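Long-range contact in acinetobacter secreted protease CpaA (Acinetobacter nosocomialis M2, PDB 6O38), which is a secreted zinc metalloprotease that probably cleaves glycoproteins and forms a complex with its type II secretion chaperone CpaB: residues A[256-268]-A[297-309]. Numbering follows the deposited sequence.
Sequences QATLTLKTGDQYE and ILPNMTQPTLKVK
K262 NZ is gripped from both segments. It donates to the backbone O of T302 at 3.0 Å, from above that carbonyl plane. Its bond to Q303 OE1 is weak. D265 OD2 adds a salt bridge at 2.6 Å to K262 NZ through the syn lone pair. The lysine chain bends at chi3 (-60°) and chi4 (-53°), which curls its amine back to D265 OD2. The same oxygen also accepts from K262 N, so the carboxylate ties together the type II turn from K262 to D265. T302 OG1 donates to Q303 OE1 at 2.6 Å and lies 3.6 Å from K262 CE.

Y267 OH donates to T260 O at 2.7 Å, from above the carbonyl plane, which anchors the hydroxyl. The ring meets P304 CD obliquely. The proline ring is also touched by L259 CD2 at P304 CG and by A257 CB at P304 CB. T258 CG2 reaches M301 O at 3.5 Å. T258 OG1 is hydrogen-bonded to D329 and also accepts from a water.

Most of the contact is buried; the K262 and T302 end is partly exposed. It joins two successive StcE-type beta-sandwich domains, seating the loop that leads into strand 305-310 against the 260-261 strand and the turn that follows it.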
loop_
_atom_site.group_PDB
_atom_site.type_symbol
_atom_site.label_atom_id
_atom_site.label_comp_id
_atom_site.label_asym_id
_atom_site.label_seq_id
_atom_site.Cartn_x
_atom_site.Cartn_y
_atom_site.Cartn_z
ATOM N N GLN A 256 18.718 0.259 15.626
ATOM C CA GLN A 256 19.812 1.133 16.017
ATOM C C GLN A 256 19.934 2.344 15.104
ATOM O O GLN A 256 20.868 3.135 15.264
ATOM C CB GLN A 256 21.133 0.355 16.024
ATOM C CG GLN A 256 21.157 -0.829 16.977
ATOM C CD GLN A 256 22.455 -1.613 16.901
ATOM O OE1 GLN A 256 22.461 -2.797 16.563
ATOM N NE2 GLN A 256 23.564 -0.953 17.217
ATOM N N ALA A 257 19.010 2.507 14.160
ATOM C CA ALA A 257 19.099 3.552 13.156
ATOM C C ALA A 257 18.903 4.933 13.784
ATOM O O ALA A 257 18.506 5.076 14.943
ATOM C CB ALA A 257 18.067 3.319 12.053
ATOM N N THR A 258 19.184 5.960 12.986
ATOM C CA THR A 258 19.106 7.349 13.434
ATOM C C THR A 258 17.643 7.770 13.467
ATOM O O THR A 258 17.030 8.016 12.427
ATOM C CB THR A 258 19.919 8.252 12.515
ATOM O OG1 THR A 258 21.279 7.800 12.478
ATOM C CG2 THR A 258 19.881 9.689 13.010
ATOM N N LEU A 259 17.078 7.849 14.668
ATOM C CA LEU A 259 15.685 8.259 14.851
ATOM C C LEU A 259 15.606 9.735 15.240
ATOM O O LEU A 259 15.168 10.098 16.332
ATOM C CB LEU A 259 15.012 7.374 15.895
ATOM C CG LEU A 259 15.197 5.865 15.733
ATOM C CD1 LEU A 259 14.516 5.116 16.869
ATOM C CD2 LEU A 259 14.670 5.397 14.386
ATOM N N THR A 260 16.038 10.597 14.323
ATOM C CA THR A 260 15.987 12.036 14.537
ATOM C C THR A 260 14.636 12.576 14.083
ATOM O O THR A 260 14.167 12.255 12.987
ATOM C CB THR A 260 17.122 12.741 13.792
ATOM O OG1 THR A 260 18.381 12.291 14.306
ATOM C CG2 THR A 260 17.025 14.248 13.968
ATOM N N LEU A 261 14.017 13.394 14.931
ATOM C CA LEU A 261 12.674 13.918 14.695
ATOM C C LEU A 261 12.796 15.372 14.254
ATOM O O LEU A 261 12.984 16.270 15.079
ATOM C CB LEU A 261 11.828 13.782 15.957
ATOM C CG LEU A 261 10.357 14.179 15.867
ATOM C CD1 LEU A 261 9.578 13.178 15.029
ATOM C CD2 LEU A 261 9.759 14.307 17.257
ATOM N N LYS A 262 12.683 15.606 12.949
ATOM C CA LYS A 262 12.799 16.937 12.379
ATOM C C LYS A 262 11.413 17.526 12.124
ATOM O O LYS A 262 10.381 16.897 12.372
ATOM C CB LYS A 262 13.622 16.903 11.092
ATOM C CG LYS A 262 15.031 16.362 11.262
ATOM C CD LYS A 262 15.780 16.360 9.939
ATOM C CE LYS A 262 15.076 15.491 8.907
ATOM N NZ LYS A 262 14.818 14.114 9.413
ATOM N N THR A 263 11.398 18.762 11.626
ATOM C CA THR A 263 10.147 19.430 11.290
ATOM C C THR A 263 9.383 18.636 10.236
ATOM O O THR A 263 9.914 18.329 9.166
ATOM C CB THR A 263 10.423 20.847 10.785
ATOM O OG1 THR A 263 11.282 21.525 11.712
ATOM C CG2 THR A 263 9.124 21.626 10.644
ATOM N N GLY A 264 8.129 18.310 10.545
ATOM C CA GLY A 264 7.286 17.554 9.645
ATOM C C GLY A 264 7.497 16.056 9.659
ATOM O O GLY A 264 6.753 15.339 8.976
ATOM N N ASP A 265 8.478 15.556 10.406
ATOM C CA ASP A 265 8.735 14.124 10.442
ATOM C C ASP A 265 7.652 13.390 11.230
ATOM O O ASP A 265 6.953 13.964 12.072
ATOM C CB ASP A 265 10.104 13.833 11.058
ATOM C CG ASP A 265 11.247 14.122 10.105
ATOM O OD1 ASP A 265 10.979 14.529 8.955
ATOM O OD2 ASP A 265 12.415 13.934 10.508
ATOM N N GLN A 266 7.521 12.097 10.941
ATOM C CA GLN A 266 6.588 11.230 11.649
ATOM C C GLN A 266 7.186 9.837 11.772
ATOM O O GLN A 266 7.670 9.276 10.785
ATOM C CB GLN A 266 5.233 11.172 10.934
ATOM C CG GLN A 266 4.180 10.372 11.683
ATOM C CD GLN A 266 2.823 10.411 11.012
ATOM O OE1 GLN A 266 2.166 11.451 10.977
ATOM N NE2 GLN A 266 2.405 9.281 10.450
ATOM N N TYR A 267 7.142 9.287 12.983
ATOM C CA TYR A 267 7.577 7.926 13.258
ATOM C C TYR A 267 6.417 7.136 13.842
ATOM O O TYR A 267 5.603 7.676 14.598
ATOM C CB TYR A 267 8.760 7.901 14.233
ATOM C CG TYR A 267 10.067 8.406 13.662
ATOM C CD1 TYR A 267 10.311 9.766 13.532
ATOM C CD2 TYR A 267 11.061 7.520 13.269
ATOM C CE1 TYR A 267 11.507 10.231 13.017
ATOM C CE2 TYR A 267 12.261 7.974 12.752
ATOM C CZ TYR A 267 12.478 9.331 12.630
ATOM O OH TYR A 267 13.670 9.786 12.115
ATOM N N GLU A 268 6.346 5.854 13.493
ATOM C CA GLU A 268 5.324 4.958 14.014
ATOM C C GLU A 268 5.994 3.709 14.562
ATOM O O GLU A 268 6.856 3.121 13.900
ATOM C CB GLU A 268 4.302 4.587 12.933
ATOM C CG GLU A 268 2.984 4.066 13.480
ATOM C CD GLU A 268 1.957 3.817 12.391
ATOM O OE1 GLU A 268 0.890 3.243 12.697
ATOM O OE2 GLU A 268 2.217 4.195 11.229
ATOM N N ILE A 297 29.831 14.847 -1.122
ATOM C CA ILE A 297 29.837 14.106 0.133
ATOM C C ILE A 297 28.408 14.107 0.655
ATOM O O ILE A 297 27.863 15.165 0.992
ATOM C CB ILE A 297 30.808 14.713 1.153
ATOM C CG1 ILE A 297 32.234 14.714 0.597
ATOM C CG2 ILE A 297 30.740 13.953 2.471
ATOM C CD1 ILE A 297 33.280 15.170 1.591
ATOM N N LEU A 298 27.799 12.925 0.719
ATOM C CA LEU A 298 26.410 12.830 1.136
ATOM C C LEU A 298 26.269 13.275 2.592
ATOM O O LEU A 298 27.173 13.065 3.405
ATOM C CB LEU A 298 25.896 11.403 0.963
ATOM C CG LEU A 298 25.747 10.931 -0.487
ATOM C CD1 LEU A 298 25.254 9.494 -0.543
ATOM C CD2 LEU A 298 24.817 11.853 -1.262
ATOM N N PRO A 299 25.147 13.898 2.945
ATOM C CA PRO A 299 25.011 14.460 4.292
ATOM C C PRO A 299 24.904 13.374 5.350
ATOM O O PRO A 299 24.503 12.239 5.086
ATOM C CB PRO A 299 23.717 15.276 4.204
ATOM C CG PRO A 299 22.928 14.597 3.134
ATOM C CD PRO A 299 23.941 14.119 2.128
ATOM N N ASN A 300 25.284 13.747 6.570
ATOM C CA ASN A 300 25.166 12.839 7.701
ATOM C C ASN A 300 23.702 12.490 7.943
ATOM O O ASN A 300 22.814 13.337 7.806
ATOM C CB ASN A 300 25.777 13.467 8.953
ATOM C CG ASN A 300 27.276 13.665 8.830
ATOM O OD1 ASN A 300 27.949 12.951 8.087
ATOM N ND2 ASN A 300 27.806 14.641 9.559
HETATM N N MSE A 301 23.456 11.234 8.300
HETATM C CA MSE A 301 22.097 10.731 8.463
HETATM C C MSE A 301 21.321 11.482 9.541
HETATM O O MSE A 301 21.763 11.581 10.687
HETATM C CB MSE A 301 22.118 9.237 8.794
HETATM C CG MSE A 301 22.923 8.388 7.823
HETATM SE SE MSE A 301 22.161 8.288 6.030
HETATM C CE MSE A 301 20.498 7.360 6.445
ATOM N N THR A 302 20.164 12.021 9.158
ATOM C CA THR A 302 19.219 12.608 10.101
ATOM C C THR A 302 17.896 11.855 10.115
ATOM O O THR A 302 16.904 12.372 10.644
ATOM C CB THR A 302 18.972 14.085 9.778
ATOM O OG1 THR A 302 18.435 14.203 8.454
ATOM C CG2 THR A 302 20.266 14.880 9.870
ATOM N N GLN A 303 17.857 10.654 9.541
ATOM C CA GLN A 303 16.683 9.793 9.503
ATOM C C GLN A 303 17.134 8.393 9.100
ATOM O O GLN A 303 18.270 8.228 8.636
ATOM C CB GLN A 303 15.629 10.344 8.530
ATOM C CG GLN A 303 16.081 10.460 7.084
ATOM C CD GLN A 303 17.032 11.617 6.852
ATOM O OE1 GLN A 303 16.709 12.769 7.143
ATOM N NE2 GLN A 303 18.213 11.315 6.325
ATOM N N PRO A 304 16.304 7.361 9.274
ATOM C CA PRO A 304 16.776 5.995 8.992
ATOM C C PRO A 304 17.171 5.736 7.545
ATOM O O PRO A 304 17.947 4.803 7.301
ATOM C CB PRO A 304 15.584 5.123 9.408
ATOM C CG PRO A 304 14.887 5.925 10.443
ATOM C CD PRO A 304 15.008 7.348 9.978
ATOM N N THR A 305 16.678 6.509 6.576
ATOM C CA THR A 305 16.936 6.201 5.176
ATOM C C THR A 305 17.149 7.475 4.371
ATOM O O THR A 305 16.513 8.506 4.620
ATOM C CB THR A 305 15.770 5.405 4.564
ATOM O OG1 THR A 305 15.391 4.348 5.453
ATOM C CG2 THR A 305 16.160 4.813 3.217
ATOM N N LEU A 306 18.047 7.386 3.390
ATOM C CA LEU A 306 18.322 8.472 2.462
ATOM C C LEU A 306 18.352 7.903 1.053
ATOM O O LEU A 306 19.034 6.903 0.805
ATOM C CB LEU A 306 19.661 9.154 2.784
ATOM C CG LEU A 306 20.239 10.070 1.699
ATOM C CD1 LEU A 306 19.460 11.374 1.608
ATOM C CD2 LEU A 306 21.721 10.339 1.936
ATOM N N LYS A 307 17.619 8.530 0.136
ATOM C CA LYS A 307 17.564 8.092 -1.253
ATOM C C LYS A 307 18.056 9.214 -2.154
ATOM O O LYS A 307 17.578 10.346 -2.059
ATOM C CB LYS A 307 16.157 7.655 -1.658
ATOM C CG LYS A 307 16.121 6.967 -3.026
ATOM C CD LYS A 307 14.764 6.352 -3.323
ATOM C CE LYS A 307 14.484 5.155 -2.428
ATOM N NZ LYS A 307 13.199 4.509 -2.796
ATOM N N VAL A 308 19.007 8.897 -3.027
ATOM C CA VAL A 308 19.626 9.863 -3.927
ATOM C C VAL A 308 19.279 9.468 -5.355
ATOM O O VAL A 308 19.443 8.304 -5.737
ATOM C CB VAL A 308 21.151 9.922 -3.733
ATOM C CG1 VAL A 308 21.766 10.904 -4.711
ATOM C CG2 VAL A 308 21.481 10.299 -2.296
ATOM N N LYS A 309 18.807 10.435 -6.141
ATOM C CA LYS A 309 18.333 10.197 -7.505
ATOM C C LYS A 309 19.239 10.939 -8.484
ATOM O O LYS A 309 19.089 12.148 -8.696
ATOM C CB LYS A 309 16.879 10.640 -7.652
ATOM C CG LYS A 309 15.892 9.771 -6.891
ATOM C CD LYS A 309 14.460 10.065 -7.300
ATOM C CE LYS A 309 13.470 9.536 -6.274
ATOM N NZ LYS A 309 12.056 9.706 -6.716
HETATM O O HOH W 1 23.373 9.240 12.517
#